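Local coordinates for protein PTS system fructose-like EIIB component 3 (PDB 4TN5) that takes part in the phosphoenolpyruvate-dependent sugar phosphotransferase system, probably relaying a phosphoryl group from its EIIA partner to fructose during uptake, at residues Glu38-Ala42 against Leu43-Asn47; Ala21-Leu24 against Glu25-Leu29. All blocks are in the same frame, centred on the assembly; numbering follows the deposited sequence.

Contact 1 of 2, residues Glu38-Ala42 against Leu43-Asn47; sequences ETQGA and LGTEN
Q40 and T45 meet through nearly equal first torsions: chi1 of -62° in Q40 and -61° in T45 place CG and OG1 beside their own backbone N, so the side chains run alongside each other in the same direction. Q40 CG then lies 3.7 Å from T45 OG1, across a non-hydrogen-bonded antiparallel pair whose CA atoms are 4.5 Å apart. The extended chain of E38 climbs to the same face and crosses T45 at an oblique angle, its OE2 3.8 Å from the methyl CG2. On this face, Q40 NE2 gives a bond of 2.6 Å to E38 OE2, meeting it nearly along the C-O axis and within the plane of the amide. This holds both flat groups in place; E38 OE1 further accepts L49 N and pairs with R73, and Q40 NE2 also reaches A69 O.

Backbone bonds close the ladder on both sides of this pair. T39 N binds E46 O almost straight (177° at the hydrogen), and E46 N returns to T39 O at 2.8 Å. Nearer the turn, G41 O accepts G44 N at 2.8 Å, while G41 N gives a longer bond to G44 O. G44 has a positive phi, at which a CB would jam against the L43 carbonyl.

The type I turn from G41 to G44, with A42 and L43 at its corner, makes a two-residue beta hairpin. It adds an antiparallel edge strand to the otherwise parallel sheet of this IIB alpha/beta fold, with G41 about 6 Å from the side chain of C10, the inferred phosphocysteine site.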
ATOM      1  N   GLU A  38       1.427   3.441  19.610  1.00 46.17           N
ATOM      2  CA  GLU A  38       0.840   2.239  20.187  1.00 47.88           C
ATOM      3  C   GLU A  38       1.901   1.156  20.311  1.00 49.12           C
ATOM      4  O   GLU A  38       2.693   0.941  19.394  1.00 44.06           O
ATOM      5  CB  GLU A  38      -0.323   1.739  19.329  1.00 53.40           C
ATOM      6  CG  GLU A  38      -0.910   0.410  19.780  1.00 64.30           C
ATOM      7  CD  GLU A  38      -2.125   0.001  18.969  1.00 63.98           C
ATOM      8  OE1 GLU A  38      -2.977   0.872  18.694  1.00 58.01           O
ATOM      9  OE2 GLU A  38      -2.226  -1.189  18.602  1.00 60.51           O
ATOM     10  N   THR A  39       1.916   0.479  21.452  1.00 59.54           N
ATOM     11  CA  THR A  39       2.863  -0.601  21.683  1.00 60.16           C
ATOM     12  C   THR A  39       2.153  -1.947  21.754  1.00 51.80           C
ATOM     13  O   THR A  39       1.175  -2.105  22.481  1.00 61.68           O
ATOM     14  CB  THR A  39       3.667  -0.373  22.978  1.00 69.55           C
ATOM     15  OG1 THR A  39       4.820   0.429  22.691  1.00 64.30           O
ATOM     16  CG2 THR A  39       4.114  -1.700  23.572  1.00 74.94           C
ATOM     17  N   GLN A  40       2.644  -2.911  20.983  1.00 40.30           N
ATOM     18  CA  GLN A  40       2.128  -4.271  21.040  1.00 51.63           C
ATOM     19  C   GLN A  40       3.261  -5.238  21.361  1.00 58.20           C
ATOM     20  O   GLN A  40       4.143  -5.469  20.536  1.00 64.59           O
ATOM     21  CB  GLN A  40       1.453  -4.649  19.720  1.00 51.30           C
ATOM     22  CG  GLN A  40       0.252  -3.782  19.370  1.00 56.02           C
ATOM     23  CD  GLN A  40      -0.439  -4.223  18.093  1.00 64.18           C
ATOM     24  OE1 GLN A  40      -0.154  -5.293  17.556  1.00 61.43           O
ATOM     25  NE2 GLN A  40      -1.354  -3.395  17.600  1.00 56.60           N
ATOM     26  N   GLY A  41       3.236  -5.793  22.568  1.00 76.85           N
ATOM     27  CA  GLY A  41       4.283  -6.697  23.008  1.00 83.90           C
ATOM     28  C   GLY A  41       3.761  -7.837  23.859  1.00 86.35           C
ATOM     29  O   GLY A  41       2.555  -8.073  23.926  1.00 86.08           O
ATOM     30  N   ALA A  42       4.678  -8.541  24.517  1.00 86.07           N
ATOM     31  CA  ALA A  42       4.326  -9.686  25.351  1.00 85.77           C
ATOM     32  C   ALA A  42       3.454  -9.283  26.539  1.00 82.61           C
ATOM     33  O   ALA A  42       2.752 -10.114  27.114  1.00 84.75           O
ATOM     34  CB  ALA A  42       5.583 -10.398  25.830  1.00 89.91           C
ATOM     35  N   LEU A  43       3.507  -8.004  26.902  1.00 71.16           N
ATOM     36  CA  LEU A  43       2.681  -7.481  27.984  1.00 74.71           C
ATOM     37  C   LEU A  43       1.341  -6.975  27.460  1.00 70.16           C
ATOM     38  O   LEU A  43       0.519  -6.465  28.221  1.00 73.44           O
ATOM     39  CB  LEU A  43       3.411  -6.362  28.731  1.00 80.96           C
ATOM     40  CG  LEU A  43       4.166  -6.743  30.007  1.00 85.30           C
ATOM     41  CD1 LEU A  43       5.164  -7.862  29.753  1.00 85.48           C
ATOM     42  CD2 LEU A  43       4.861  -5.524  30.591  1.00 84.52           C
ATOM     43  N   GLY A  44       1.125  -7.120  26.157  1.00 75.11           N
ATOM     44  CA  GLY A  44      -0.124  -6.710  25.542  1.00 67.15           C
ATOM     45  C   GLY A  44      -0.047  -5.335  24.909  1.00 65.61           C
ATOM     46  O   GLY A  44       1.034  -4.761  24.774  1.00 62.15           O
ATOM     47  N   THR A  45      -1.202  -4.804  24.523  1.00 70.37           N
ATOM     48  CA  THR A  45      -1.266  -3.501  23.872  1.00 65.36           C
ATOM     49  C   THR A  45      -1.324  -2.359  24.882  1.00 70.41           C
ATOM     50  O   THR A  45      -2.182  -2.337  25.763  1.00 76.08           O
ATOM     51  CB  THR A  45      -2.475  -3.399  22.921  1.00 54.85           C
ATOM     52  OG1 THR A  45      -2.358  -4.387  21.889  1.00 56.44           O
ATOM     53  CG2 THR A  45      -2.538  -2.019  22.285  1.00 44.99           C
ATOM     54  N   GLU A  46      -0.402  -1.409  24.746  1.00 65.99           N
ATOM     55  CA  GLU A  46      -0.359  -0.248  25.629  1.00 67.19           C
ATOM     56  C   GLU A  46      -0.528   1.047  24.844  1.00 59.56           C
ATOM     57  O   GLU A  46      -0.028   1.167  23.725  1.00 39.86           O
ATOM     58  CB  GLU A  46       0.956  -0.217  26.405  1.00 72.43           C
ATOM     59  CG  GLU A  46       1.370  -1.559  26.972  1.00 81.48           C
ATOM     60  CD  GLU A  46       2.680  -1.484  27.719  1.00 90.60           C
ATOM     61  OE1 GLU A  46       2.991  -0.400  28.255  1.00 94.02           O
ATOM     62  OE2 GLU A  46       3.406  -2.500  27.762  1.00 91.49           O
ATOM     63  N   ASN A  47      -1.222   2.012  25.446  1.00 65.63           N
ATOM     64  CA  ASN A  47      -1.559   3.273  24.786  1.00 65.33           C
ATOM     65  C   ASN A  47      -2.057   3.093  23.362  1.00 62.56           C
ATOM     66  O   ASN A  47      -1.597   3.776  22.444  1.00 55.54           O
ATOM     67  CB  ASN A  47      -0.385   4.252  24.787  1.00 75.10           C
ATOM     68  CG  ASN A  47       0.411   4.206  26.065  1.00 97.06           C
ATOM     69  OD1 ASN A  47       1.379   3.456  26.182  1.00102.56           O
ATOM     70  ND2 ASN A  47      -0.001   5.003  27.043  1.00105.29           N
TER

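Contact 2 of 2, residues Ala21-Leu24 against Glu25-Leu29; sequences AERL and EKLCL
A21 begins the series of helical bonds, its carbonyl O accepting E25 N at 3.0 Å; the CB of E25 rests against the same oxygen. E22 follows with a weak bond, K26 N to E22 O at 3.3 Å. Its carboxylate forms no close ion pair here: OE2 stops 5.9 Å from K26 NZ.

R23 brings the first side-chain packing. Its carbonyl O accepts L27 N at 2.8 Å, and its aliphatic stem lies side by side with L27, CG to CG 4.1 Å, both pointing the same way. The L27 chi1 of -72° keeps CG beside its own backbone N and hence close to the carbonyl oxygen of R23. F87 and P91 touch both R23 and L27. With an alanine in place of L27, the stem of R23 would probably lose its neighbour and a gap would be likely to open beside F87.

L24 completes the segment by accepting C28 N at 2.8 Å. In L24 a chi1 of -175° carries CG away from the backbone N, and CD1 comes within 4.0 Å of C28 SG, with L27 CD1 a little farther away at 4.4 Å. Within these two segments L24 and C28 are the buried residues: L24 also touches A6, and C28 touches L4 and V35, so both face the sheet.

The charged ends of E22 and K26 stay well apart, whereas L24 packs against C28 and the stem of R23 against L27, with L24 and L27 more loosely opposed. Beyond the backbone bonds, therefore, cohesion here comes mainly from apolar packing rather than from salt bridges.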
ATOM      1  N   ALA A  21      10.036   2.702  19.935  1.00 37.88           N
ATOM      2  CA  ALA A  21       9.142   3.796  20.287  1.00 37.85           C
ATOM      3  C   ALA A  21       9.954   4.979  20.798  1.00 47.21           C
ATOM      4  O   ALA A  21       9.636   6.133  20.512  1.00 48.71           O
ATOM      5  CB  ALA A  21       8.145   3.344  21.341  1.00 38.64           C
ATOM      6  N   GLU A  22      11.005   4.676  21.553  1.00 58.60           N
ATOM      7  CA  GLU A  22      11.895   5.694  22.098  1.00 46.45           C
ATOM      8  C   GLU A  22      12.528   6.537  21.001  1.00 27.63           C
ATOM      9  O   GLU A  22      12.414   7.763  21.006  1.00 30.90           O
ATOM     10  CB  GLU A  22      12.994   5.043  22.941  1.00 63.95           C
ATOM     11  CG  GLU A  22      13.987   6.016  23.566  1.00 70.99           C
ATOM     12  CD  GLU A  22      13.370   6.911  24.624  1.00 82.44           C
ATOM     13  OE1 GLU A  22      12.233   6.637  25.063  1.00 85.86           O
ATOM     14  OE2 GLU A  22      14.032   7.889  25.027  1.00 87.53           O
ATOM     15  N   ARG A  23      13.197   5.870  20.066  1.00 26.63           N
ATOM     16  CA  ARG A  23      13.894   6.559  18.989  1.00 39.54           C
ATOM     17  C   ARG A  23      12.931   7.400  18.160  1.00 41.14           C
ATOM     18  O   ARG A  23      13.262   8.509  17.761  1.00 44.55           O
ATOM     19  CB  ARG A  23      14.644   5.564  18.097  1.00 41.10           C
ATOM     20  CG  ARG A  23      15.522   6.227  17.044  1.00 53.75           C
ATOM     21  CD  ARG A  23      16.967   5.754  17.136  1.00 64.70           C
ATOM     22  NE  ARG A  23      17.174   4.439  16.532  1.00 72.34           N
ATOM     23  CZ  ARG A  23      18.039   3.534  16.983  1.00 80.67           C
ATOM     24  NH1 ARG A  23      18.773   3.786  18.053  1.00 85.14           N
ATOM     25  NH2 ARG A  23      18.168   2.371  16.368  1.00 88.35           N
ATOM     26  N   LEU A  24      11.731   6.879  17.931  1.00 36.77           N
ATOM     27  CA  LEU A  24      10.748   7.576  17.108  1.00 36.20           C
ATOM     28  C   LEU A  24      10.206   8.833  17.786  1.00 42.03           C
ATOM     29  O   LEU A  24      10.026   9.864  17.139  1.00 47.03           O
ATOM     30  CB  LEU A  24       9.597   6.644  16.739  1.00 32.82           C
ATOM     31  CG  LEU A  24       8.577   7.243  15.775  1.00 39.58           C
ATOM     32  CD1 LEU A  24       9.257   7.631  14.475  1.00 29.67           C
ATOM     33  CD2 LEU A  24       7.465   6.253  15.518  1.00 35.92           C
ATOM     34  N   GLU A  25       9.946   8.738  19.086  1.00 41.12           N
ATOM     35  CA  GLU A  25       9.447   9.872  19.859  1.00 39.96           C
ATOM     36  C   GLU A  25      10.400  11.059  19.758  1.00 37.96           C
ATOM     37  O   GLU A  25       9.969  12.209  19.679  1.00 45.06           O
ATOM     38  CB  GLU A  25       9.247   9.477  21.323  1.00 41.35           C
ATOM     39  CG  GLU A  25       8.376  10.440  22.120  1.00 62.88           C
ATOM     40  CD  GLU A  25       7.248   9.735  22.848  1.00 83.63           C
ATOM     41  OE1 GLU A  25       7.176   8.491  22.768  1.00 90.97           O
ATOM     42  OE2 GLU A  25       6.427  10.424  23.490  1.00 87.73           O
ATOM     43  N   LYS A  26      11.698  10.776  19.739  1.00 32.00           N
ATOM     44  CA  LYS A  26      12.698  11.834  19.640  1.00 48.91           C
ATOM     45  C   LYS A  26      13.113  12.135  18.198  1.00 44.35           C
ATOM     46  O   LYS A  26      13.712  13.169  17.929  1.00 50.87           O
ATOM     47  CB  LYS A  26      13.901  11.554  20.550  1.00 62.78           C
ATOM     48  CG  LYS A  26      15.188  11.172  19.842  1.00 72.93           C
ATOM     49  CD  LYS A  26      16.159  10.555  20.831  1.00 79.96           C
ATOM     50  CE  LYS A  26      17.196   9.699  20.135  1.00 92.99           C
ATOM     51  NZ  LYS A  26      18.257   9.265  21.088  1.00100.18           N
ATOM     52  N   LEU A  27      12.772  11.248  17.269  1.00 47.45           N
ATOM     53  CA  LEU A  27      12.877  11.579  15.851  1.00 35.48           C
ATOM     54  C   LEU A  27      11.788  12.586  15.517  1.00 38.11           C
ATOM     55  O   LEU A  27      11.946  13.430  14.636  1.00 51.75           O
ATOM     56  CB  LEU A  27      12.698  10.337  14.973  1.00 43.84           C
ATOM     57  CG  LEU A  27      13.831   9.312  14.939  1.00 49.20           C
ATOM     58  CD1 LEU A  27      13.567   8.217  13.919  1.00 42.93           C
ATOM     59  CD2 LEU A  27      15.137   9.998  14.657  1.00 50.55           C
ATOM     60  N   CYS A  28      10.678  12.486  16.239  1.00 39.77           N
ATOM     61  CA  CYS A  28       9.493  13.272  15.931  1.00 51.91           C
ATOM     62  C   CYS A  28       9.535  14.695  16.457  1.00 59.24           C
ATOM     63  O   CYS A  28       9.200  15.629  15.728  1.00 66.71           O
ATOM     64  CB  CYS A  28       8.233  12.577  16.442  1.00 53.74           C
ATOM     65  SG  CYS A  28       7.720  11.179  15.432  1.00 50.46           S
ATOM     66  N   LEU A  29       9.887  14.842  17.730  1.00 69.33           N
ATOM     67  CA  LEU A  29       9.916  16.148  18.375  1.00 71.15           C
ATOM     68  C   LEU A  29      10.970  17.019  17.717  1.00 62.50           C
ATOM     69  O   LEU A  29      10.834  18.240  17.650  1.00 64.27           O
ATOM     70  CB  LEU A  29      10.207  16.004  19.870  1.00 77.96           C
ATOM     71  CG  LEU A  29      11.682  15.962  20.272  1.00 83.18           C
ATOM     72  CD1 LEU A  29      12.240  17.370  20.414  1.00 77.91           C
ATOM     73  CD2 LEU A  29      11.865  15.176  21.561  1.00 79.69           C
TER

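Overall arrangement
Contact 1 and contact 2 are both partly buried, but contact 1 is the more peripheral: its centre lies about 13 Å from the centre of the chain, that of contact 2 about 10 Å. They follow in series: helix 18-30 of the beta-alpha-beta unit leads into strand 34-41, the first arm of the hairpin of contact 1, and A21 and E25 touch I37 of that strand. The chemistry differs with position. In contact 1 the three buried residues, E38, T39 and Q40, are all polar, and the E38 and Q40 side chains are bonded to each other. In contact 2 the buried side is apolar, L24 and C28 against the sheet. Contact 1 is also the nearer to C10.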